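Local coordinates for epsilon (Streptococcus pyogenes, PDB 1GVN), which neutralises its cognate zeta toxin as the antitoxin of a plasmid-borne type II toxin-antitoxin system that kills plasmid-free cells, at residues N48-A53 / R74-Y79. Sequence-based numbering, arbitrary orientation.
Sequences NQLKLA and RSMNRY
Gln49 and Leu50, neighbours on helix 42-54, both meet Met76 of helix 63-83 and show how one bent methionine side chain, through its CG and CE carbons, can lie against two unlike partners in a helical core. At Gln49 the touch is loose: the amide OE1 stands 4.3 Å from the methyl CE of Met76. The polar business of this amide is done with others, NE2 bonding to OD1 of Asn45 on the same helix and OE1 to the hydroxyl of Tyr72 of the second epsilon subunit. Leu50 makes the closer approach, its CD2 methyl lying 3.9 Å from Met76 CG and 4.2 Å from Met76 CE. The two side chains run past each other in opposite directions; chi1 (-75°) of the methionine puts CG by that methyl, and the bend at chi2 (-59°) folds the chain so that CE comes near it too. Val21, Tyr22 and Val25 of helix 5-31 also pack on Leu50, so the leucine joins all three helices of the bundle, while Leu46 adds a further apolar neighbour to Met76. With CA atoms of Leu50 and Met76 8.6 Å apart and no hydrogen bond between the segments, the contact probably rests on dispersion and the exclusion of water.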
loop_
_atom_site.group_PDB
_atom_site.type_symbol
_atom_site.label_atom_id
_atom_site.label_comp_id
_atom_site.label_asym_id
_atom_site.label_seq_id
_atom_site.Cartn_x
_atom_site.Cartn_y
_atom_site.Cartn_z
ATOM N N ASN A 48 -5.510 0.370 7.758
ATOM C CA ASN A 48 -5.523 -1.076 7.900
ATOM C C ASN A 48 -4.446 -1.756 7.072
ATOM O O ASN A 48 -3.876 -2.758 7.497
ATOM C CB ASN A 48 -6.908 -1.631 7.565
ATOM C CG ASN A 48 -7.943 -1.259 8.621
ATOM O OD1 ASN A 48 -7.595 -1.036 9.780
ATOM N ND2 ASN A 48 -9.209 -1.202 8.230
ATOM N N GLN A 49 -4.169 -1.201 5.895
ATOM C CA GLN A 49 -3.093 -1.765 5.090
ATOM C C GLN A 49 -1.738 -1.561 5.759
ATOM O O GLN A 49 -0.888 -2.418 5.750
ATOM C CB GLN A 49 -3.087 -1.146 3.691
ATOM C CG GLN A 49 -4.300 -1.506 2.847
ATOM C CD GLN A 49 -4.259 -0.874 1.471
ATOM O OE1 GLN A 49 -3.338 -1.116 0.693
ATOM N NE2 GLN A 49 -5.264 -0.061 1.166
ATOM N N LEU A 50 -1.612 -0.389 6.393
ATOM C CA LEU A 50 -0.375 -0.070 7.098
ATOM C C LEU A 50 -0.213 -0.990 8.307
ATOM O O LEU A 50 0.901 -1.408 8.631
ATOM C CB LEU A 50 -0.364 1.403 7.531
ATOM C CG LEU A 50 -0.415 2.462 6.415
ATOM C CD1 LEU A 50 -0.176 3.853 7.011
ATOM C CD2 LEU A 50 0.643 2.169 5.365
ATOM N N LYS A 51 -1.321 -1.309 8.973
ATOM C CA LYS A 51 -1.273 -2.217 10.120
ATOM C C LYS A 51 -0.775 -3.583 9.637
ATOM O O LYS A 51 0.031 -4.245 10.293
ATOM C CB LYS A 51 -2.668 -2.375 10.747
ATOM C CG LYS A 51 -3.160 -1.137 11.506
ATOM C CD LYS A 51 -4.587 -1.335 12.040
ATOM C CE LYS A 51 -4.998 -0.213 12.999
ATOM N NZ LYS A 51 -4.383 -0.382 14.349
ATOM N N LEU A 52 -1.262 -3.995 8.473
ATOM C CA LEU A 52 -0.875 -5.276 7.898
ATOM C C LEU A 52 0.621 -5.261 7.577
ATOM O O LEU A 52 1.341 -6.230 7.827
ATOM C CB LEU A 52 -1.704 -5.530 6.635
ATOM C CG LEU A 52 -1.807 -6.956 6.095
ATOM C CD1 LEU A 52 -2.803 -6.988 4.945
ATOM C CD2 LEU A 52 -0.447 -7.438 5.643
ATOM N N ALA A 53 1.089 -4.146 7.034
ATOM C CA ALA A 53 2.495 -3.997 6.681
ATOM C C ALA A 53 3.406 -4.121 7.903
ATOM O O ALA A 53 4.480 -4.720 7.831
ATOM C CB ALA A 53 2.712 -2.644 6.001
ATOM N N ARG A 74 8.410 4.547 1.610
ATOM C CA ARG A 74 8.642 5.816 0.935
ATOM C C ARG A 74 7.389 6.111 0.113
ATOM O O ARG A 74 6.877 7.230 0.129
ATOM C CB ARG A 74 9.845 5.756 -0.017
ATOM C CG ARG A 74 11.206 5.549 0.640
ATOM C CD ARG A 74 12.322 5.899 -0.356
ATOM N NE ARG A 74 13.640 5.451 0.082
ATOM C CZ ARG A 74 14.167 4.270 -0.224
ATOM N NH1 ARG A 74 13.488 3.413 -0.978
ATOM N NH2 ARG A 74 15.373 3.944 0.223
ATOM N N SER A 75 6.887 5.106 -0.602
ATOM C CA SER A 75 5.700 5.323 -1.428
ATOM C C SER A 75 4.470 5.657 -0.596
ATOM O O SER A 75 3.671 6.505 -0.992
ATOM C CB SER A 75 5.402 4.112 -2.325
ATOM O OG SER A 75 5.033 2.974 -1.569
ATOM N N MET A 76 4.305 4.995 0.544
ATOM C CA MET A 76 3.153 5.280 1.400
ATOM C C MET A 76 3.322 6.646 2.056
ATOM O O MET A 76 2.339 7.296 2.422
ATOM C CB MET A 76 2.980 4.188 2.462
ATOM C CG MET A 76 2.396 2.892 1.901
ATOM S SD MET A 76 0.769 3.174 1.132
ATOM C CE MET A 76 0.015 1.573 1.297
ATOM N N ASN A 77 4.570 7.083 2.209
ATOM C CA ASN A 77 4.831 8.392 2.793
ATOM C C ASN A 77 4.260 9.402 1.798
ATOM O O ASN A 77 3.531 10.326 2.170
ATOM C CB ASN A 77 6.339 8.604 2.983
ATOM C CG ASN A 77 6.663 9.913 3.688
ATOM O OD1 ASN A 77 5.979 10.310 4.634
ATOM N ND2 ASN A 77 7.725 10.583 3.242
ATOM N N ARG A 78 4.576 9.194 0.524
ATOM C CA ARG A 78 4.097 10.066 -0.544
ATOM C C ARG A 78 2.579 9.988 -0.694
ATOM O O ARG A 78 1.898 11.006 -0.740
ATOM C CB ARG A 78 4.745 9.680 -1.882
ATOM C CG ARG A 78 6.248 9.961 -1.979
ATOM C CD ARG A 78 6.731 9.779 -3.414
ATOM N NE ARG A 78 6.692 8.386 -3.861
ATOM C CZ ARG A 78 7.692 7.520 -3.709
ATOM N NH1 ARG A 78 8.818 7.898 -3.122
ATOM N NH2 ARG A 78 7.570 6.276 -4.152
ATOM N N TYR A 79 2.057 8.770 -0.774
ATOM C CA TYR A 79 0.623 8.564 -0.943
ATOM C C TYR A 79 -0.237 9.112 0.198
ATOM O O TYR A 79 -1.269 9.737 -0.048
ATOM C CB TYR A 79 0.328 7.073 -1.131
ATOM C CG TYR A 79 -1.146 6.771 -1.279
ATOM C CD1 TYR A 79 -1.870 7.233 -2.380
ATOM C CD2 TYR A 79 -1.828 6.053 -0.297
ATOM C CE1 TYR A 79 -3.240 6.989 -2.493
ATOM C CE2 TYR A 79 -3.188 5.805 -0.398
ATOM C CZ TYR A 79 -3.887 6.276 -1.492
ATOM O OH TYR A 79 -5.240 6.075 -1.550
#